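PDB 1PSW: lipopolysaccharide heptosyltransferase 2 from Escherichia coli, which transfers the second heptose from ADP-L-glycero-beta-D-manno-heptose to the heptosyl-Kdo2-lipid A acceptor during assembly of the lipopolysaccharide inner core. Local coordinates for residues L4-S9 and V86-F91. Sequence-based numbering, arbitrary orientation.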
loop_
_atom_site.group_PDB
_atom_site.type_symbol
_atom_site.label_atom_id
_atom_site.label_comp_id
_atom_site.label_asym_id
_atom_site.label_seq_id
_atom_site.Cartn_x
_atom_site.Cartn_y
_atom_site.Cartn_z
ATOM N N LEU A 4 13.794 15.872 2.463
ATOM C CA LEU A 4 12.575 16.054 1.692
ATOM C C LEU A 4 12.423 14.840 0.786
ATOM O O LEU A 4 13.344 14.484 0.051
ATOM C CB LEU A 4 12.647 17.315 0.829
ATOM C CG LEU A 4 11.514 17.451 -0.200
ATOM C CD1 LEU A 4 10.183 17.587 0.513
ATOM C CD2 LEU A 4 11.756 18.662 -1.105
ATOM N N VAL A 5 11.261 14.204 0.842
ATOM C CA VAL A 5 11.013 13.035 0.012
ATOM C C VAL A 5 9.854 13.281 -0.943
ATOM O O VAL A 5 8.791 13.744 -0.534
ATOM C CB VAL A 5 10.681 11.786 0.874
ATOM C CG1 VAL A 5 10.274 10.618 -0.022
ATOM C CG2 VAL A 5 11.878 11.402 1.715
ATOM N N ILE A 6 10.078 12.999 -2.220
ATOM C CA ILE A 6 9.027 13.144 -3.212
ATOM C C ILE A 6 8.430 11.747 -3.252
ATOM O O ILE A 6 9.026 10.828 -3.812
ATOM C CB ILE A 6 9.600 13.500 -4.603
ATOM C CG1 ILE A 6 10.468 14.758 -4.516
ATOM C CG2 ILE A 6 8.462 13.682 -5.598
ATOM C CD1 ILE A 6 9.739 16.001 -4.025
ATOM N N GLY A 7 7.269 11.580 -2.629
ATOM C CA GLY A 7 6.651 10.267 -2.577
ATOM C C GLY A 7 5.873 9.869 -3.812
ATOM O O GLY A 7 5.483 10.730 -4.611
ATOM N N PRO A 8 5.631 8.560 -3.992
ATOM C CA PRO A 8 4.886 8.062 -5.148
ATOM C C PRO A 8 3.405 8.385 -5.040
ATOM O O PRO A 8 2.929 8.773 -3.976
ATOM C CB PRO A 8 5.177 6.567 -5.120
ATOM C CG PRO A 8 5.297 6.279 -3.663
ATOM C CD PRO A 8 6.129 7.443 -3.167
ATOM N N SER A 9 2.681 8.214 -6.140
ATOM C CA SER A 9 1.256 8.518 -6.178
ATOM C C SER A 9 0.369 7.284 -6.170
ATOM O O SER A 9 -0.755 7.330 -6.652
ATOM C CB SER A 9 0.945 9.348 -7.418
ATOM O OG SER A 9 1.726 10.526 -7.421
ATOM N N VAL A 86 13.908 11.370 -4.553
ATOM C CA VAL A 86 12.807 11.357 -5.506
ATOM C C VAL A 86 12.458 9.905 -5.794
ATOM O O VAL A 86 13.268 9.168 -6.363
ATOM C CB VAL A 86 13.200 12.082 -6.817
ATOM C CG1 VAL A 86 12.008 12.162 -7.759
ATOM C CG2 VAL A 86 13.711 13.483 -6.502
ATOM N N LEU A 87 11.256 9.489 -5.397
ATOM C CA LEU A 87 10.823 8.098 -5.572
ATOM C C LEU A 87 10.112 7.801 -6.883
ATOM O O LEU A 87 10.257 6.712 -7.434
ATOM C CB LEU A 87 9.967 7.674 -4.372
ATOM C CG LEU A 87 10.695 7.828 -3.023
ATOM C CD1 LEU A 87 9.835 7.281 -1.878
ATOM C CD2 LEU A 87 12.031 7.090 -3.079
ATOM N N PRO A 88 9.323 8.753 -7.398
ATOM C CA PRO A 88 8.654 8.462 -8.670
ATOM C C PRO A 88 9.744 8.378 -9.739
ATOM O O PRO A 88 10.882 8.779 -9.488
ATOM C CB PRO A 88 7.739 9.673 -8.867
ATOM C CG PRO A 88 7.444 10.107 -7.457
ATOM C CD PRO A 88 8.790 9.990 -6.799
ATOM N N ASN A 89 9.418 7.859 -10.917
ATOM C CA ASN A 89 10.409 7.754 -11.984
ATOM C C ASN A 89 10.292 8.891 -12.995
ATOM O O ASN A 89 11.224 9.138 -13.752
ATOM C CB ASN A 89 10.266 6.415 -12.717
ATOM C CG ASN A 89 10.785 5.245 -11.902
ATOM O OD1 ASN A 89 11.980 5.152 -11.620
ATOM N ND2 ASN A 89 9.884 4.348 -11.515
ATOM N N SER A 90 9.157 9.583 -12.997
ATOM C CA SER A 90 8.934 10.669 -13.943
ATOM C C SER A 90 10.016 11.735 -13.859
ATOM O O SER A 90 10.581 11.995 -12.797
ATOM C CB SER A 90 7.574 11.318 -13.708
ATOM O OG SER A 90 7.599 12.126 -12.553
ATOM N N PHE A 91 10.304 12.342 -15.002
ATOM C CA PHE A 91 11.298 13.395 -15.093
ATOM C C PHE A 91 10.883 14.609 -14.258
ATOM O O PHE A 91 11.655 15.100 -13.441
ATOM C CB PHE A 91 11.469 13.801 -16.560
ATOM C CG PHE A 91 11.991 15.197 -16.750
ATOM C CD1 PHE A 91 13.309 15.516 -16.431
ATOM C CD2 PHE A 91 11.153 16.199 -17.227
ATOM C CE1 PHE A 91 13.783 16.814 -16.594
ATOM C CE2 PHE A 91 11.615 17.497 -17.394
ATOM C CZ PHE A 91 12.933 17.806 -17.073
#
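Ile6 and Val86 meet as a parallel pair where strands 2-6 and 83-86 finish, a worked example of how adjacent strands of a Rossmann-like sheet stay paired up to their carboxyl ends, where the chains diverge into loops. The instance is the bond from Leu87 N to Ile6 O, 3.0 Å long with an N-H...O angle of 158°, the donor lying in the carbonyl plane. Carbon atoms also crowd this oxygen: Leu87 CB lies 3.3 Å and Pro88 CD 3.1 Å from Ile6 O. Pro88, whose ring nitrogen carries no hydrogen, packs beside the bond without adding a second donor.

On one face of the sheet the side chains of Ile6 and Val86 run side by side in the same direction, Ile6 CG1 touching Val86 CG2 at 4.0 Å. The other branch of Ile6, CG2, is anti to its backbone N and meets Pro88 CD at 3.9 Å, the two side chains crossing at about a right angle. Leu87 leaves its backbone toward segment 4-9. Its CD1 rests 3.8 Å from Val5 CG1 and also meets Pro8 CD, at 3.9 Å, bridging the strand and the loop beyond it. Pro88 CG approaches Gly7 O at 3.5 Å and also nears Pro8 CA.

A different helix packs on each group of side chains. Pro97 of helix 95-99 touches Ile6 and Val86, whereas helix 11-27 supplies Tyr21 to Val5, Ser17 to Leu87 and Met14 to Pro8. Backbone bonds from Leu4 and Ile6 to Tyr85 continue the pairing down the strands. The two strands are neighbours in the six-stranded parallel sheet of order 3-2-1-4-5-6, and the loops leaving their carboxyl ends lead into helices, as in the N-terminal Rossmann-like domain of a GT-B glycosyltransferase.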